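PDB 1GL4: nidogen-1, which binds laminin, collagen IV and perlecan in basement membranes, and is represented here by a fragment holding an EGF-like domain and the G2 beta-barrel. Local coordinates for residues Arg51-Ser65 against His163-Gln176. Residues are numbered along the deposited sequence; the frame is centred on the assembly and turned at random.
Sequences RVNGKVKGRIFVGSS and HLTISTELEGRVPQ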
ATOM      1  N   ARG A  51      -5.196   4.063   8.302  1.00 16.04           N
ATOM      2  CA  ARG A  51      -6.044   3.306   7.392  1.00 18.31           C
ATOM      3  C   ARG A  51      -6.512   4.170   6.226  1.00 18.91           C
ATOM      4  O   ARG A  51      -6.743   5.366   6.387  1.00 17.42           O
ATOM      5  CB  ARG A  51      -7.253   2.750   8.149  1.00 21.06           C
ATOM      6  CG  ARG A  51      -6.881   1.732   9.214  1.00 24.91           C
ATOM      7  CD  ARG A  51      -8.102   1.203   9.960  1.00 29.84           C
ATOM      8  NE  ARG A  51      -8.745   2.232  10.769  1.00 34.04           N
ATOM      9  CZ  ARG A  51      -9.772   2.011  11.586  1.00 35.47           C
ATOM     10  NH1 ARG A  51     -10.278   0.789  11.707  1.00 34.59           N
ATOM     11  NH2 ARG A  51     -10.292   3.012  12.279  1.00 35.52           N
ATOM     12  N   VAL A  52      -6.631   3.552   5.050  1.00 18.10           N
ATOM     13  CA  VAL A  52      -7.080   4.238   3.842  1.00 17.69           C
ATOM     14  C   VAL A  52      -8.313   3.494   3.320  1.00 18.69           C
ATOM     15  O   VAL A  52      -8.289   2.271   3.182  1.00 18.09           O
ATOM     16  CB  VAL A  52      -5.991   4.222   2.744  1.00 19.08           C
ATOM     17  CG1 VAL A  52      -6.308   5.265   1.682  1.00 19.54           C
ATOM     18  CG2 VAL A  52      -4.619   4.483   3.354  1.00 19.20           C
ATOM     19  N   ASN A  53      -9.386   4.230   3.035  1.00 17.60           N
ATOM     20  CA  ASN A  53     -10.625   3.626   2.548  1.00 17.06           C
ATOM     21  C   ASN A  53     -11.189   4.339   1.325  1.00 16.56           C
ATOM     22  O   ASN A  53     -11.040   5.553   1.172  1.00 14.42           O
ATOM     23  CB  ASN A  53     -11.690   3.634   3.650  1.00 20.72           C
ATOM     24  CG  ASN A  53     -11.371   2.677   4.778  1.00 25.44           C
ATOM     25  OD1 ASN A  53     -11.319   1.464   4.582  1.00 29.75           O
ATOM     26  ND2 ASN A  53     -11.155   3.219   5.968  1.00 27.99           N
ATOM     27  N   GLY A  54     -11.856   3.578   0.464  1.00 15.02           N
ATOM     28  CA  GLY A  54     -12.445   4.159  -0.726  1.00 15.48           C
ATOM     29  C   GLY A  54     -13.175   3.135  -1.575  1.00 14.24           C
ATOM     30  O   GLY A  54     -13.233   1.953  -1.235  1.00 12.40           O
ATOM     31  N   LYS A  55     -13.732   3.594  -2.688  1.00 13.50           N
ATOM     32  CA  LYS A  55     -14.467   2.729  -3.599  1.00 13.52           C
ATOM     33  C   LYS A  55     -13.686   2.491  -4.887  1.00 13.35           C
ATOM     34  O   LYS A  55     -12.820   3.288  -5.263  1.00 12.64           O
ATOM     35  CB  LYS A  55     -15.821   3.355  -3.940  1.00 15.31           C
ATOM     36  CG  LYS A  55     -16.810   3.393  -2.786  1.00 17.45           C
ATOM     37  CD  LYS A  55     -17.261   1.993  -2.390  1.00 17.80           C
ATOM     38  CE  LYS A  55     -18.372   2.056  -1.344  1.00 18.52           C
ATOM     39  NZ  LYS A  55     -18.868   0.699  -0.964  1.00 17.12           N
ATOM     40  N   VAL A  56     -14.000   1.386  -5.558  1.00 12.88           N
ATOM     41  CA  VAL A  56     -13.341   1.032  -6.804  1.00 12.99           C
ATOM     42  C   VAL A  56     -14.370   0.642  -7.859  1.00 14.08           C
ATOM     43  O   VAL A  56     -15.265  -0.163  -7.594  1.00 15.57           O
ATOM     44  CB  VAL A  56     -12.389  -0.173  -6.628  1.00 12.20           C
ATOM     45  CG1 VAL A  56     -11.714  -0.483  -7.953  1.00  8.64           C
ATOM     46  CG2 VAL A  56     -11.351   0.119  -5.540  1.00 12.62           C
ATOM     47  N   LYS A  57     -14.246   1.221  -9.050  1.00 13.29           N
ATOM     48  CA  LYS A  57     -15.150   0.885 -10.147  1.00 15.58           C
ATOM     49  C   LYS A  57     -14.289   0.590 -11.363  1.00 14.74           C
ATOM     50  O   LYS A  57     -13.249   1.224 -11.568  1.00 14.80           O
ATOM     51  CB  LYS A  57     -16.117   2.036 -10.465  1.00 16.45           C
ATOM     52  CG  LYS A  57     -15.488   3.205 -11.202  1.00 19.61           C
ATOM     53  CD  LYS A  57     -16.537   4.159 -11.789  1.00 22.89           C
ATOM     54  CE  LYS A  57     -17.355   4.869 -10.717  1.00 25.61           C
ATOM     55  NZ  LYS A  57     -18.263   5.907 -11.312  1.00 24.59           N
ATOM     56  N   GLY A  58     -14.715  -0.375 -12.167  1.00 14.54           N
ATOM     57  CA  GLY A  58     -13.948  -0.717 -13.346  1.00 15.75           C
ATOM     58  C   GLY A  58     -14.766  -1.203 -14.529  1.00 15.72           C
ATOM     59  O   GLY A  58     -15.903  -1.653 -14.383  1.00 13.13           O
ATOM     60  N   ARG A  59     -14.166  -1.083 -15.707  1.00 15.64           N
ATOM     61  CA  ARG A  59     -14.747  -1.515 -16.977  1.00 17.20           C
ATOM     62  C   ARG A  59     -13.520  -2.097 -17.671  1.00 16.50           C
ATOM     63  O   ARG A  59     -12.769  -1.377 -18.331  1.00 16.27           O
ATOM     64  CB  ARG A  59     -15.284  -0.309 -17.757  1.00 20.27           C
ATOM     65  CG  ARG A  59     -15.880  -0.640 -19.122  1.00 23.92           C
ATOM     66  CD  ARG A  59     -16.253   0.638 -19.868  1.00 28.01           C
ATOM     67  NE  ARG A  59     -16.634   0.391 -21.259  1.00 31.19           N
ATOM     68  CZ  ARG A  59     -17.760  -0.208 -21.634  1.00 33.53           C
ATOM     69  NH1 ARG A  59     -18.628  -0.624 -20.720  1.00 34.13           N
ATOM     70  NH2 ARG A  59     -18.019  -0.389 -22.923  1.00 33.75           N
ATOM     71  N   ILE A  60     -13.313  -3.399 -17.506  1.00 14.81           N
ATOM     72  CA  ILE A  60     -12.128  -4.051 -18.051  1.00 15.00           C
ATOM     73  C   ILE A  60     -12.337  -5.217 -19.011  1.00 13.55           C
ATOM     74  O   ILE A  60     -13.004  -6.198 -18.680  1.00 13.00           O
ATOM     75  CB  ILE A  60     -11.234  -4.546 -16.887  1.00 14.61           C
ATOM     76  CG1 ILE A  60     -10.835  -3.354 -16.009  1.00 16.66           C
ATOM     77  CG2 ILE A  60      -9.995  -5.247 -17.430  1.00 18.15           C
ATOM     78  CD1 ILE A  60     -10.138  -3.727 -14.733  1.00 17.06           C
ATOM     79  N   PHE A  61     -11.739  -5.108 -20.195  1.00 15.10           N
ATOM     80  CA  PHE A  61     -11.811  -6.174 -21.191  1.00 14.71           C
ATOM     81  C   PHE A  61     -10.664  -7.148 -20.885  1.00 14.45           C
ATOM     82  O   PHE A  61      -9.518  -6.724 -20.751  1.00 14.95           O
ATOM     83  CB  PHE A  61     -11.619  -5.621 -22.612  1.00 14.21           C
ATOM     84  CG  PHE A  61     -12.696  -4.656 -23.058  1.00 17.65           C
ATOM     85  CD1 PHE A  61     -12.659  -3.318 -22.680  1.00 17.82           C
ATOM     86  CD2 PHE A  61     -13.737  -5.090 -23.878  1.00 18.06           C
ATOM     87  CE1 PHE A  61     -13.643  -2.417 -23.112  1.00 19.51           C
ATOM     88  CE2 PHE A  61     -14.727  -4.200 -24.317  1.00 19.75           C
ATOM     89  CZ  PHE A  61     -14.678  -2.861 -23.932  1.00 18.50           C
ATOM     90  N   VAL A  62     -10.968  -8.438 -20.769  1.00 14.18           N
ATOM     91  CA  VAL A  62      -9.941  -9.444 -20.486  1.00 14.22           C
ATOM     92  C   VAL A  62      -9.560 -10.217 -21.751  1.00 14.51           C
ATOM     93  O   VAL A  62     -10.430 -10.688 -22.494  1.00 13.42           O
ATOM     94  CB  VAL A  62     -10.421 -10.464 -19.423  1.00 15.04           C
ATOM     95  CG1 VAL A  62      -9.332 -11.505 -19.167  1.00 16.63           C
ATOM     96  CG2 VAL A  62     -10.771  -9.745 -18.126  1.00 17.86           C
ATOM     97  N   GLY A  63      -8.259 -10.349 -21.993  1.00 13.91           N
ATOM     98  CA  GLY A  63      -7.793 -11.069 -23.166  1.00 15.18           C
ATOM     99  C   GLY A  63      -8.325 -10.490 -24.468  1.00 17.49           C
ATOM    100  O   GLY A  63      -8.082  -9.325 -24.778  1.00 15.74           O
ATOM    101  N   SER A  64      -9.063 -11.293 -25.227  1.00 18.16           N
ATOM    102  CA  SER A  64      -9.603 -10.835 -26.505  1.00 19.67           C
ATOM    103  C   SER A  64     -11.110 -10.595 -26.453  1.00 20.15           C
ATOM    104  O   SER A  64     -11.750 -10.413 -27.490  1.00 21.34           O
ATOM    105  CB  SER A  64      -9.298 -11.864 -27.599  1.00 20.76           C
ATOM    106  OG  SER A  64     -10.024 -13.064 -27.382  1.00 20.33           O
ATOM    107  N   SER A  65     -11.675 -10.591 -25.251  1.00 17.95           N
ATOM    108  CA  SER A  65     -13.109 -10.387 -25.092  1.00 19.39           C
ATOM    109  C   SER A  65     -13.578  -9.027 -25.605  1.00 19.51           C
ATOM    110  O   SER A  65     -12.902  -8.019 -25.417  1.00 19.35           O
ATOM    111  CB  SER A  65     -13.504 -10.540 -23.621  1.00 19.99           C
ATOM    112  OG  SER A  65     -14.897 -10.326 -23.452  1.00 22.75           O
ATOM    113  N   HIS A 163     -10.126   8.731   8.567  1.00 20.57           N
ATOM    114  CA  HIS A 163      -9.711   7.822   7.497  1.00 22.22           C
ATOM    115  C   HIS A 163      -9.016   8.594   6.383  1.00 19.49           C
ATOM    116  O   HIS A 163      -9.439   9.698   6.045  1.00 16.83           O
ATOM    117  CB  HIS A 163     -10.927   7.144   6.851  1.00 25.11           C
ATOM    118  CG  HIS A 163     -11.749   6.313   7.783  1.00 30.18           C
ATOM    119  ND1 HIS A 163     -13.040   5.935   7.487  1.00 32.08           N
ATOM    120  CD2 HIS A 163     -11.459   5.755   8.983  1.00 32.63           C
ATOM    121  CE1 HIS A 163     -13.511   5.179   8.463  1.00 33.28           C
ATOM    122  NE2 HIS A 163     -12.571   5.054   9.383  1.00 33.31           N
ATOM    123  N   LEU A 164      -7.950   8.032   5.815  1.00 17.77           N
ATOM    124  CA  LEU A 164      -7.325   8.683   4.664  1.00 17.43           C
ATOM    125  C   LEU A 164      -8.299   8.260   3.559  1.00 17.90           C
ATOM    126  O   LEU A 164      -8.970   7.230   3.698  1.00 17.28           O
ATOM    127  CB  LEU A 164      -5.927   8.122   4.383  1.00 17.20           C
ATOM    128  CG  LEU A 164      -4.740   8.702   5.174  1.00 20.40           C
ATOM    129  CD1 LEU A 164      -4.484  10.128   4.726  1.00 17.04           C
ATOM    130  CD2 LEU A 164      -5.012   8.656   6.668  1.00 18.90           C
ATOM    131  N   THR A 165      -8.390   9.028   2.478  1.00 17.03           N
ATOM    132  CA  THR A 165      -9.340   8.701   1.416  1.00 17.46           C
ATOM    133  C   THR A 165      -8.737   8.421   0.042  1.00 16.46           C
ATOM    134  O   THR A 165      -7.718   9.004  -0.335  1.00 16.50           O
ATOM    135  CB  THR A 165     -10.376   9.827   1.268  1.00 21.22           C
ATOM    136  OG1 THR A 165      -9.694  11.074   1.070  1.00 22.78           O
ATOM    137  CG2 THR A 165     -11.241   9.918   2.521  1.00 20.62           C
ATOM    138  N   ILE A 166      -9.382   7.524  -0.706  1.00 15.45           N
ATOM    139  CA  ILE A 166      -8.915   7.162  -2.042  1.00 13.28           C
ATOM    140  C   ILE A 166     -10.036   6.598  -2.916  1.00 14.27           C
ATOM    141  O   ILE A 166     -10.691   5.620  -2.556  1.00 14.74           O
ATOM    142  CB  ILE A 166      -7.752   6.131  -1.968  1.00 14.45           C
ATOM    143  CG1 ILE A 166      -7.255   5.786  -3.379  1.00 15.23           C
ATOM    144  CG2 ILE A 166      -8.216   4.862  -1.251  1.00 14.65           C
ATOM    145  CD1 ILE A 166      -6.134   4.741  -3.406  1.00 13.93           C
ATOM    146  N   SER A 167     -10.256   7.240  -4.059  1.00 12.60           N
ATOM    147  CA  SER A 167     -11.273   6.823  -5.026  1.00 15.91           C
ATOM    148  C   SER A 167     -10.539   6.257  -6.250  1.00 14.33           C
ATOM    149  O   SER A 167      -9.649   6.913  -6.793  1.00 15.90           O
ATOM    150  CB  SER A 167     -12.121   8.030  -5.434  1.00 17.09           C
ATOM    151  OG  SER A 167     -13.062   7.682  -6.432  1.00 25.21           O
ATOM    152  N   THR A 168     -10.913   5.057  -6.691  1.00 14.05           N
ATOM    153  CA  THR A 168     -10.240   4.424  -7.828  1.00 12.19           C
ATOM    154  C   THR A 168     -11.137   4.116  -9.027  1.00 12.46           C
ATOM    155  O   THR A 168     -12.262   3.646  -8.874  1.00  8.69           O
ATOM    156  CB  THR A 168      -9.550   3.108  -7.387  1.00 12.77           C
ATOM    157  OG1 THR A 168      -8.614   3.393  -6.338  1.00 14.66           O
ATOM    158  CG2 THR A 168      -8.802   2.455  -8.561  1.00 11.91           C
ATOM    159  N   GLU A 169     -10.619   4.386 -10.223  1.00 12.97           N
ATOM    160  CA  GLU A 169     -11.345   4.129 -11.465  1.00 13.53           C
ATOM    161  C   GLU A 169     -10.389   3.430 -12.448  1.00 13.17           C
ATOM    162  O   GLU A 169      -9.289   3.921 -12.697  1.00 12.41           O
ATOM    163  CB  GLU A 169     -11.845   5.458 -12.039  1.00 18.79           C
ATOM    164  CG  GLU A 169     -12.778   5.331 -13.221  1.00 27.06           C
ATOM    165  CD  GLU A 169     -13.445   6.653 -13.579  1.00 31.26           C
ATOM    166  OE1 GLU A 169     -14.288   6.656 -14.503  1.00 34.03           O
ATOM    167  OE2 GLU A 169     -13.129   7.682 -12.937  1.00 31.26           O
ATOM    168  N   LEU A 170     -10.801   2.280 -12.981  1.00 11.88           N
ATOM    169  CA  LEU A 170      -9.979   1.511 -13.924  1.00 12.38           C
ATOM    170  C   LEU A 170     -10.728   1.252 -15.227  1.00 13.18           C
ATOM    171  O   LEU A 170     -11.896   0.862 -15.206  1.00 13.51           O
ATOM    172  CB  LEU A 170      -9.600   0.155 -13.325  1.00 11.87           C
ATOM    173  CG  LEU A 170      -8.969   0.140 -11.932  1.00 14.33           C
ATOM    174  CD1 LEU A 170      -8.912  -1.297 -11.427  1.00 15.47           C
ATOM    175  CD2 LEU A 170      -7.581   0.765 -11.980  1.00 13.13           C
ATOM    176  N   GLU A 171     -10.056   1.453 -16.358  1.00 12.81           N
ATOM    177  CA  GLU A 171     -10.685   1.222 -17.656  1.00 14.95           C
ATOM    178  C   GLU A 171      -9.693   0.839 -18.751  1.00 13.64           C
ATOM    179  O   GLU A 171      -8.680   1.504 -18.946  1.00 13.27           O
ATOM    180  CB  GLU A 171     -11.472   2.464 -18.085  1.00 20.04           C
ATOM    181  CG  GLU A 171     -12.117   2.343 -19.453  1.00 26.80           C
ATOM    182  CD  GLU A 171     -13.013   3.524 -19.786  1.00 31.20           C
ATOM    183  OE1 GLU A 171     -12.558   4.680 -19.637  1.00 33.00           O
ATOM    184  OE2 GLU A 171     -14.168   3.292 -20.203  1.00 32.05           O
ATOM    185  N   GLY A 172      -9.993  -0.235 -19.474  1.00 14.67           N
ATOM    186  CA  GLY A 172      -9.106  -0.654 -20.543  1.00 12.87           C
ATOM    187  C   GLY A 172      -9.069  -2.153 -20.748  1.00 12.84           C
ATOM    188  O   GLY A 172     -10.021  -2.860 -20.422  1.00 13.79           O
ATOM    189  N   ARG A 173      -7.953  -2.641 -21.278  1.00 13.17           N
ATOM    190  CA  ARG A 173      -7.797  -4.063 -21.558  1.00 14.10           C
ATOM    191  C   ARG A 173      -6.534  -4.640 -20.923  1.00 14.19           C
ATOM    192  O   ARG A 173      -5.486  -3.993 -20.907  1.00 14.49           O
ATOM    193  CB  ARG A 173      -7.756  -4.272 -23.082  1.00 15.36           C
ATOM    194  CG  ARG A 173      -7.567  -5.724 -23.552  1.00 15.41           C
ATOM    195  CD  ARG A 173      -7.570  -5.803 -25.083  1.00 16.10           C
ATOM    196  NE  ARG A 173      -8.806  -5.277 -25.666  1.00 15.54           N
ATOM    197  CZ  ARG A 173      -9.947  -5.957 -25.759  1.00 17.50           C
ATOM    198  NH1 ARG A 173     -10.024  -7.207 -25.316  1.00 16.03           N
ATOM    199  NH2 ARG A 173     -11.023  -5.376 -26.276  1.00 17.54           N
ATOM    200  N   VAL A 174      -6.650  -5.850 -20.384  1.00 14.78           N
ATOM    201  CA  VAL A 174      -5.514  -6.549 -19.780  1.00 14.06           C
ATOM    202  C   VAL A 174      -5.469  -7.971 -20.330  1.00 14.64           C
ATOM    203  O   VAL A 174      -6.503  -8.532 -20.706  1.00 13.51           O
ATOM    204  CB  VAL A 174      -5.628  -6.634 -18.235  1.00 14.19           C
ATOM    205  CG1 VAL A 174      -5.644  -5.225 -17.628  1.00 11.18           C
ATOM    206  CG2 VAL A 174      -6.881  -7.406 -17.841  1.00 14.76           C
ATOM    207  N   PRO A 175      -4.266  -8.569 -20.398  1.00 13.75           N
ATOM    208  CA  PRO A 175      -4.119  -9.938 -20.907  1.00 13.18           C
ATOM    209  C   PRO A 175      -4.806 -10.916 -19.949  1.00 15.02           C
ATOM    210  O   PRO A 175      -4.944 -10.637 -18.756  1.00 15.55           O
ATOM    211  CB  PRO A 175      -2.602 -10.147 -20.929  1.00 13.98           C
ATOM    212  CG  PRO A 175      -2.030  -8.751 -20.964  1.00 14.27           C
ATOM    213  CD  PRO A 175      -2.957  -7.985 -20.058  1.00 14.36           C
ATOM    214  N   GLN A 176      -5.231 -12.062 -20.466  1.00 16.31           N
ATOM    215  CA  GLN A 176      -5.899 -13.053 -19.629  1.00 16.83           C
ATOM    216  C   GLN A 176      -4.921 -13.952 -18.884  1.00 16.24           C
ATOM    217  O   GLN A 176      -3.958 -14.461 -19.463  1.00 17.21           O
ATOM    218  CB  GLN A 176      -6.814 -13.931 -20.474  1.00 19.33           C
ATOM    219  CG  GLN A 176      -7.570 -14.975 -19.674  1.00 23.79           C
ATOM    220  CD  GLN A 176      -8.396 -15.877 -20.560  1.00 27.28           C
ATOM    221  OE1 GLN A 176      -7.857 -16.672 -21.334  1.00 30.35           O
ATOM    222  NE2 GLN A 176      -9.712 -15.751 -20.465  1.00 28.27           N
TER
HETATM  223  O   HOH W   1     -10.113   3.305  -4.029  1.00 12.29           O
HETATM  224  O   HOH W   2      -5.624  -8.721 -23.952  1.00 33.88           O
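Val52 CG1 meets Ile166 CG2 at 3.5 Å on the buried face of strand 51-62 and its parallel neighbours 164-171 and 173-174. Leu164, Val56, Thr168 and Leu170 continue that layer, and further along Ile60 CG2 touches Val174 CG2 at 3.8 Å. Backbone bonds run along the pair to Gly63 N and Val174 O (2.8 Å), with a gap at Lys55 N, where a water donates to Lys55 O and Ile166 O. It also bonds Thr168 OG1, itself hydrogen-bonded to Gln153 OE1 of strand 149-156.

The outward face is looser. Lys57 and Glu169 run side by side through their CG atoms, and Arg59 NE makes a long salt bridge, 4.0 Å, to Glu171 OE2. Arg173 is the exception: a bend at chi3 (-58°) brings its guanidinium over Phe61 CB, and NH1 donates to both Gly63 O (2.9 Å) and Ser65 O (3.0 Å), gripping the type II' turn 62-65.

At the other end Asn53 ND2 sits 3.6 Å above the His163 ring, while OD1 bonds His77, a perlecan-binding residue. His163 joins Asp159 and His161 in the zinc site, so this parallel pair in the wall of the G2 beta-barrel ends beside both metal and perlecan-binding surface.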